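PDB 2QMI: Pbp related beta-lactamase from Pyrococcus abyssi, which probably acts as a serine peptidase related to penicillin-binding proteins and beta-lactamases, and assembles into a self-compartmentalizing octamer. Local coordinates for residues P83-K86 with I90-R93; I22-I27 with V32-G37. All blocks are in the same frame, centred on the assembly; numbering follows the deposited sequence.

Contact 1: P83-K86 with I90-R93; sequences PVEK and IKLR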
ATOM      1  N   PRO A  83      18.882  41.403  40.774  1.00 27.20           N
ATOM      2  CA  PRO A  83      18.066  41.239  39.565  1.00 27.07           C
ATOM      3  C   PRO A  83      18.931  40.768  38.394  1.00 26.54           C
ATOM      4  O   PRO A  83      20.057  41.228  38.222  1.00 25.82           O
ATOM      5  CB  PRO A  83      17.512  42.640  39.328  1.00 27.30           C
ATOM      6  CG  PRO A  83      17.506  43.253  40.721  1.00 28.17           C
ATOM      7  CD  PRO A  83      18.831  42.794  41.252  1.00 27.32           C
ATOM      8  N   VAL A  84      18.398  39.856  37.589  1.00 25.79           N
ATOM      9  CA  VAL A  84      19.129  39.333  36.440  1.00 25.17           C
ATOM     10  C   VAL A  84      19.498  40.448  35.457  1.00 26.28           C
ATOM     11  O   VAL A  84      20.415  40.285  34.642  1.00 25.59           O
ATOM     12  CB  VAL A  84      18.298  38.264  35.699  1.00 23.71           C
ATOM     13  CG1 VAL A  84      19.086  37.705  34.521  1.00 20.54           C
ATOM     14  CG2 VAL A  84      17.903  37.157  36.671  1.00 21.58           C
ATOM     15  N   GLU A  85      18.780  41.570  35.535  1.00 27.12           N
ATOM     16  CA  GLU A  85      19.037  42.719  34.661  1.00 28.30           C
ATOM     17  C   GLU A  85      20.378  43.389  34.996  1.00 27.97           C
ATOM     18  O   GLU A  85      20.929  44.139  34.189  1.00 27.60           O
ATOM     19  CB  GLU A  85      17.904  43.756  34.771  1.00 28.72           C
ATOM     20  CG  GLU A  85      16.511  43.225  34.436  1.00 30.26           C
ATOM     21  CD  GLU A  85      15.454  44.327  34.370  1.00 31.51           C
ATOM     22  OE1 GLU A  85      15.566  45.315  35.144  1.00 31.96           O
ATOM     23  OE2 GLU A  85      14.505  44.196  33.555  1.00 30.69           O
ATOM     24  N   LYS A  86      20.907  43.126  36.184  1.00 28.21           N
ATOM     25  CA  LYS A  86      22.190  43.714  36.560  1.00 28.38           C
ATOM     26  C   LYS A  86      23.351  43.089  35.783  1.00 27.92           C
ATOM     27  O   LYS A  86      24.423  43.681  35.681  1.00 28.52           O
ATOM     28  CB  LYS A  86      22.441  43.540  38.058  1.00 29.06           C
ATOM     29  CG  LYS A  86      23.918  43.607  38.429  1.00 30.17           C
ATOM     30  CD  LYS A  86      24.155  43.552  39.934  1.00 32.36           C
ATOM     31  CE  LYS A  86      23.868  44.895  40.579  1.00 33.69           C
ATOM     32  NZ  LYS A  86      24.438  44.954  41.953  1.00 35.28           N
ATOM     33  N   ILE A  90      18.518  41.969  29.146  1.00 26.68           N
ATOM     34  CA  ILE A  90      17.262  41.347  28.763  1.00 24.96           C
ATOM     35  C   ILE A  90      16.240  41.879  29.753  1.00 25.67           C
ATOM     36  O   ILE A  90      16.601  42.307  30.848  1.00 25.05           O
ATOM     37  CB  ILE A  90      17.329  39.808  28.857  1.00 25.66           C
ATOM     38  CG1 ILE A  90      16.044  39.196  28.285  1.00 26.47           C
ATOM     39  CG2 ILE A  90      17.545  39.374  30.289  1.00 23.34           C
ATOM     40  CD1 ILE A  90      16.036  37.689  28.263  1.00 26.91           C
ATOM     41  N   LYS A  91      14.973  41.874  29.358  1.00 25.47           N
ATOM     42  CA  LYS A  91      13.917  42.365  30.220  1.00 25.99           C
ATOM     43  C   LYS A  91      13.325  41.204  31.034  1.00 25.78           C
ATOM     44  O   LYS A  91      12.766  40.262  30.467  1.00 24.82           O
ATOM     45  CB  LYS A  91      12.840  43.041  29.365  1.00 27.99           C
ATOM     46  CG  LYS A  91      12.057  44.118  30.092  1.00 30.77           C
ATOM     47  CD  LYS A  91      11.009  44.770  29.185  1.00 34.17           C
ATOM     48  CE  LYS A  91      11.649  45.479  27.993  1.00 35.14           C
ATOM     49  NZ  LYS A  91      10.620  46.209  27.182  1.00 37.25           N
ATOM     50  N   LEU A  92      13.481  41.273  32.359  1.00 24.76           N
ATOM     51  CA  LEU A  92      12.969  40.252  33.282  1.00 23.01           C
ATOM     52  C   LEU A  92      12.410  40.888  34.560  1.00 23.38           C
ATOM     53  O   LEU A  92      13.002  40.772  35.635  1.00 22.86           O
ATOM     54  CB  LEU A  92      14.075  39.267  33.666  1.00 22.11           C
ATOM     55  CG  LEU A  92      14.566  38.231  32.648  1.00 21.18           C
ATOM     56  CD1 LEU A  92      15.669  37.402  33.273  1.00 21.98           C
ATOM     57  CD2 LEU A  92      13.423  37.322  32.225  1.00 21.24           C
ATOM     58  N   ARG A  93      11.272  41.560  34.436  1.00 23.80           N
ATOM     59  CA  ARG A  93      10.631  42.221  35.567  1.00 24.72           C
ATOM     60  C   ARG A  93       9.127  42.083  35.358  1.00 25.52           C
ATOM     61  O   ARG A  93       8.393  43.071  35.351  1.00 27.24           O
ATOM     62  CB  ARG A  93      11.035  43.706  35.600  1.00 25.49           C
ATOM     63  CG  ARG A  93      10.716  44.435  36.910  1.00 27.76           C
ATOM     64  CD  ARG A  93      10.989  45.946  36.827  1.00 28.66           C
ATOM     65  NE  ARG A  93      12.398  46.272  36.607  1.00 30.05           N
ATOM     66  CZ  ARG A  93      13.352  46.160  37.527  1.00 30.58           C
ATOM     67  NH1 ARG A  93      13.062  45.734  38.748  1.00 30.92           N
ATOM     68  NH2 ARG A  93      14.603  46.466  37.225  1.00 31.24           N
TER
HETATM   69  O   HOH W   1      15.832  40.823  36.834  1.00 22.06           O

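Contact 2: I22-I27 with V32-G37; sequences ISISII and VVYAKG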
ATOM      1  N   ILE A  22      25.233   0.746  30.101  1.00 20.51           N
ATOM      2  CA  ILE A  22      25.032   1.488  31.341  1.00 20.98           C
ATOM      3  C   ILE A  22      26.275   1.447  32.238  1.00 21.21           C
ATOM      4  O   ILE A  22      27.002   0.457  32.261  1.00 21.98           O
ATOM      5  CB  ILE A  22      23.843   0.903  32.151  1.00 21.37           C
ATOM      6  CG1 ILE A  22      22.517   1.429  31.602  1.00 20.03           C
ATOM      7  CG2 ILE A  22      24.000   1.227  33.633  1.00 20.41           C
ATOM      8  CD1 ILE A  22      21.280   0.893  32.322  1.00 20.74           C
ATOM      9  N   SER A  23      26.510   2.529  32.977  1.00 19.61           N
ATOM     10  CA  SER A  23      27.638   2.591  33.901  1.00 19.54           C
ATOM     11  C   SER A  23      27.131   3.040  35.259  1.00 18.70           C
ATOM     12  O   SER A  23      26.188   3.825  35.342  1.00 20.43           O
ATOM     13  CB  SER A  23      28.704   3.568  33.401  1.00 18.46           C
ATOM     14  OG  SER A  23      29.488   2.977  32.381  1.00 20.81           O
ATOM     15  N   ILE A  24      27.756   2.545  36.321  1.00 19.24           N
ATOM     16  CA  ILE A  24      27.354   2.915  37.674  1.00 18.59           C
ATOM     17  C   ILE A  24      28.519   2.857  38.663  1.00 19.67           C
ATOM     18  O   ILE A  24      29.375   1.972  38.587  1.00 19.61           O
ATOM     19  CB  ILE A  24      26.216   1.988  38.188  1.00 18.12           C
ATOM     20  CG1 ILE A  24      25.784   2.398  39.603  1.00 18.05           C
ATOM     21  CG2 ILE A  24      26.685   0.542  38.175  1.00 18.00           C
ATOM     22  CD1 ILE A  24      24.616   1.587  40.163  1.00 16.40           C
ATOM     23  N   SER A  25      28.562   3.819  39.576  1.00 19.59           N
ATOM     24  CA  SER A  25      29.599   3.834  40.602  1.00 22.33           C
ATOM     25  C   SER A  25      28.896   4.055  41.938  1.00 23.37           C
ATOM     26  O   SER A  25      27.882   4.756  42.002  1.00 23.40           O
ATOM     27  CB  SER A  25      30.629   4.938  40.333  1.00 21.53           C
ATOM     28  OG  SER A  25      30.035   6.219  40.343  1.00 23.41           O
ATOM     29  N   ILE A  26      29.403   3.424  42.994  1.00 25.29           N
ATOM     30  CA  ILE A  26      28.797   3.559  44.320  1.00 26.34           C
ATOM     31  C   ILE A  26      29.794   4.061  45.352  1.00 26.93           C
ATOM     32  O   ILE A  26      30.925   3.577  45.423  1.00 26.41           O
ATOM     33  CB  ILE A  26      28.235   2.219  44.837  1.00 26.74           C
ATOM     34  CG1 ILE A  26      27.297   1.602  43.804  1.00 26.28           C
ATOM     35  CG2 ILE A  26      27.463   2.448  46.133  1.00 27.28           C
ATOM     36  CD1 ILE A  26      26.664   0.308  44.278  1.00 25.54           C
ATOM     37  N   ILE A  27      29.356   5.025  46.157  1.00 26.65           N
ATOM     38  CA  ILE A  27      30.189   5.610  47.199  1.00 27.16           C
ATOM     39  C   ILE A  27      29.678   5.260  48.591  1.00 28.57           C
ATOM     40  O   ILE A  27      28.526   5.553  48.933  1.00 29.16           O
ATOM     41  CB  ILE A  27      30.208   7.149  47.128  1.00 26.39           C
ATOM     42  CG1 ILE A  27      30.430   7.621  45.695  1.00 24.87           C
ATOM     43  CG2 ILE A  27      31.304   7.688  48.035  1.00 26.01           C
ATOM     44  CD1 ILE A  27      30.341   9.113  45.553  1.00 23.90           C
ATOM     45  N   VAL A  32      34.924   4.792  46.694  1.00 28.73           N
ATOM     46  CA  VAL A  32      34.114   4.205  45.638  1.00 27.00           C
ATOM     47  C   VAL A  32      34.287   2.722  45.960  1.00 27.01           C
ATOM     48  O   VAL A  32      35.404   2.202  45.882  1.00 27.92           O
ATOM     49  CB  VAL A  32      34.722   4.516  44.240  1.00 26.07           C
ATOM     50  CG1 VAL A  32      33.990   3.741  43.157  1.00 22.53           C
ATOM     51  CG2 VAL A  32      34.652   6.021  43.969  1.00 24.06           C
ATOM     52  N   VAL A  33      33.206   2.048  46.346  1.00 26.45           N
ATOM     53  CA  VAL A  33      33.292   0.632  46.709  1.00 25.94           C
ATOM     54  C   VAL A  33      32.777  -0.316  45.631  1.00 26.65           C
ATOM     55  O   VAL A  33      32.840  -1.539  45.790  1.00 26.76           O
ATOM     56  CB  VAL A  33      32.498   0.337  48.017  1.00 26.15           C
ATOM     57  CG1 VAL A  33      32.929   1.303  49.124  1.00 24.89           C
ATOM     58  CG2 VAL A  33      31.009   0.443  47.766  1.00 25.46           C
ATOM     59  N   TYR A  34      32.270   0.246  44.536  1.00 25.22           N
ATOM     60  CA  TYR A  34      31.721  -0.557  43.452  1.00 24.51           C
ATOM     61  C   TYR A  34      31.525   0.295  42.205  1.00 24.22           C
ATOM     62  O   TYR A  34      30.848   1.319  42.242  1.00 23.97           O
ATOM     63  CB  TYR A  34      30.379  -1.150  43.875  1.00 25.52           C
ATOM     64  CG  TYR A  34      29.680  -1.934  42.789  1.00 26.23           C
ATOM     65  CD1 TYR A  34      30.150  -3.189  42.390  1.00 26.48           C
ATOM     66  CD2 TYR A  34      28.549  -1.422  42.154  1.00 26.78           C
ATOM     67  CE1 TYR A  34      29.505  -3.917  41.386  1.00 25.88           C
ATOM     68  CE2 TYR A  34      27.900  -2.141  41.150  1.00 26.70           C
ATOM     69  CZ  TYR A  34      28.381  -3.387  40.772  1.00 26.21           C
ATOM     70  OH  TYR A  34      27.722  -4.103  39.793  1.00 24.15           O
ATOM     71  N   ALA A  35      32.132  -0.136  41.108  1.00 23.90           N
ATOM     72  CA  ALA A  35      32.034   0.566  39.837  1.00 23.64           C
ATOM     73  C   ALA A  35      31.974  -0.498  38.761  1.00 24.71           C
ATOM     74  O   ALA A  35      32.766  -1.443  38.764  1.00 24.30           O
ATOM     75  CB  ALA A  35      33.250   1.468  39.629  1.00 21.54           C
ATOM     76  N   LYS A  36      31.037  -0.350  37.833  1.00 24.06           N
ATOM     77  CA  LYS A  36      30.909  -1.343  36.787  1.00 24.77           C
ATOM     78  C   LYS A  36      30.134  -0.821  35.585  1.00 24.90           C
ATOM     79  O   LYS A  36      29.301   0.079  35.709  1.00 25.01           O
ATOM     80  CB  LYS A  36      30.223  -2.589  37.360  1.00 26.03           C
ATOM     81  CG  LYS A  36      30.268  -3.816  36.465  1.00 28.04           C
ATOM     82  CD  LYS A  36      29.988  -5.098  37.263  1.00 30.52           C
ATOM     83  CE  LYS A  36      31.132  -5.410  38.237  1.00 31.64           C
ATOM     84  NZ  LYS A  36      30.948  -6.706  38.981  1.00 31.92           N
ATOM     85  N   GLY A  37      30.437  -1.391  34.423  1.00 23.87           N
ATOM     86  CA  GLY A  37      29.763  -1.018  33.199  1.00 24.09           C
ATOM     87  C   GLY A  37      29.021  -2.240  32.685  1.00 23.57           C
ATOM     88  O   GLY A  37      29.435  -3.370  32.953  1.00 23.07           O
TER

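Contact 1: P83-K86 with I90-R93
Val84 and Leu92 meet on the buried side of the long loop between helix 61-74 and helix 101-105 of the beta-lactamase-like fold, where a beta turn is followed by an extended segment. Pro83 to Lys86 form a type I beta turn, closed by Lys86 N bonding to Pro83 O, and 90-93 has no regular structure. On the packed side, Leu92 CD1 rests 3.7 Å from Val84 CG1 and equally close to Val84 CB. Two branched aliphatic side chains, with no polar atom to satisfy, suit this buried spot, where Ile111 and Met146 also touch Leu92. Water 1 links the two backbones, donating to Leu92 O at 3.1 Å and weakly accepting from Glu85 N.

The outer side is polar and looser. Glu85 has the length to span the gap: its CG lies opposite the carbonyl carbon (chi1 -58°), and the extended chain beyond carries the carboxylate across to 90-93, with CG passing 3.7 Å from Ile90 O. One oxygen, OE2, takes a long, weak bond from Leu92 N (3.3 Å), although the N-H points fairly straight at it. Arg93, exposed, bends at chi3 (-64°) to bring its guanidinium round to Glu85, while its own backbone N bonds to Glu147. The two charged planes stand 81° apart, and the salt bridge runs from Arg93 NH2 to Glu85 OE1 at 2.6 Å.

Contact 2: I22-I27 with V32-G37
Ile26 brings its CD1 to 3.3 Å from Tyr34 CD2 across a beta hairpin, an unusually short approach that may be strained or imprecise in the model. Its CG1 meets the ring at the edge, in plane, placed there because CG1 sits beside the backbone N (chi1 -53°). Ile24 adds CG2, 4.2 Å from Tyr34 CE2, so two branched side chains meet one flat one.

The antiparallel backbones set this spacing. Ile24 and Lys36 exchange a pair of bonds, each 3.0 Å between Ile24 N and Lys36 O and between Lys36 N and Ile24 O. Farther along, Ile26 N donates to Tyr34 O while Ile26 O accepts from Val33 N (2.9 Å). Val33 and Tyr34 thus lie opposite the single residue Ile26, a classic beta bulge, with Val33 near helical phi/psi.

On the other face Ser23, Ser25 and Ala35 are small beside Ile27 and Val32, and the small serines let helix 241-252 come close. Their hydroxyls bond elsewhere, Ser25 OG to Val241 O and Ser23 OG to Thr50 O and Tyr55 OH. Beyond the tyrosine ring, Glu7 OE2 bonds to Tyr34 OH and forms a salt bridge with Lys36 NZ, an arrangement that would be expected to favour the ionised form of Glu7.

In the fold
Contact 2 comes first along the chain and closes before contact 1 opens; between them lies helix 61-74, at whose start is an SxxK pattern consistent with a serine-enzyme active site. Their centres are 42 Å apart and their nearest atoms about 32 Å, on opposite sides of the chain's centre. Both belong to the beta-lactamase-like part of the chain, yet they share no strand or helix. The hairpin of contact 2 puts strand 31-38 at the margin of the large antiparallel sheet, next to 21-28 and then 321-327, whereas contact 1 lies in a loop far from the chain's centre, and no other subunit of the octamer touches its two segments. The separate C-terminal barrel, in the octamerisation region, contains neither.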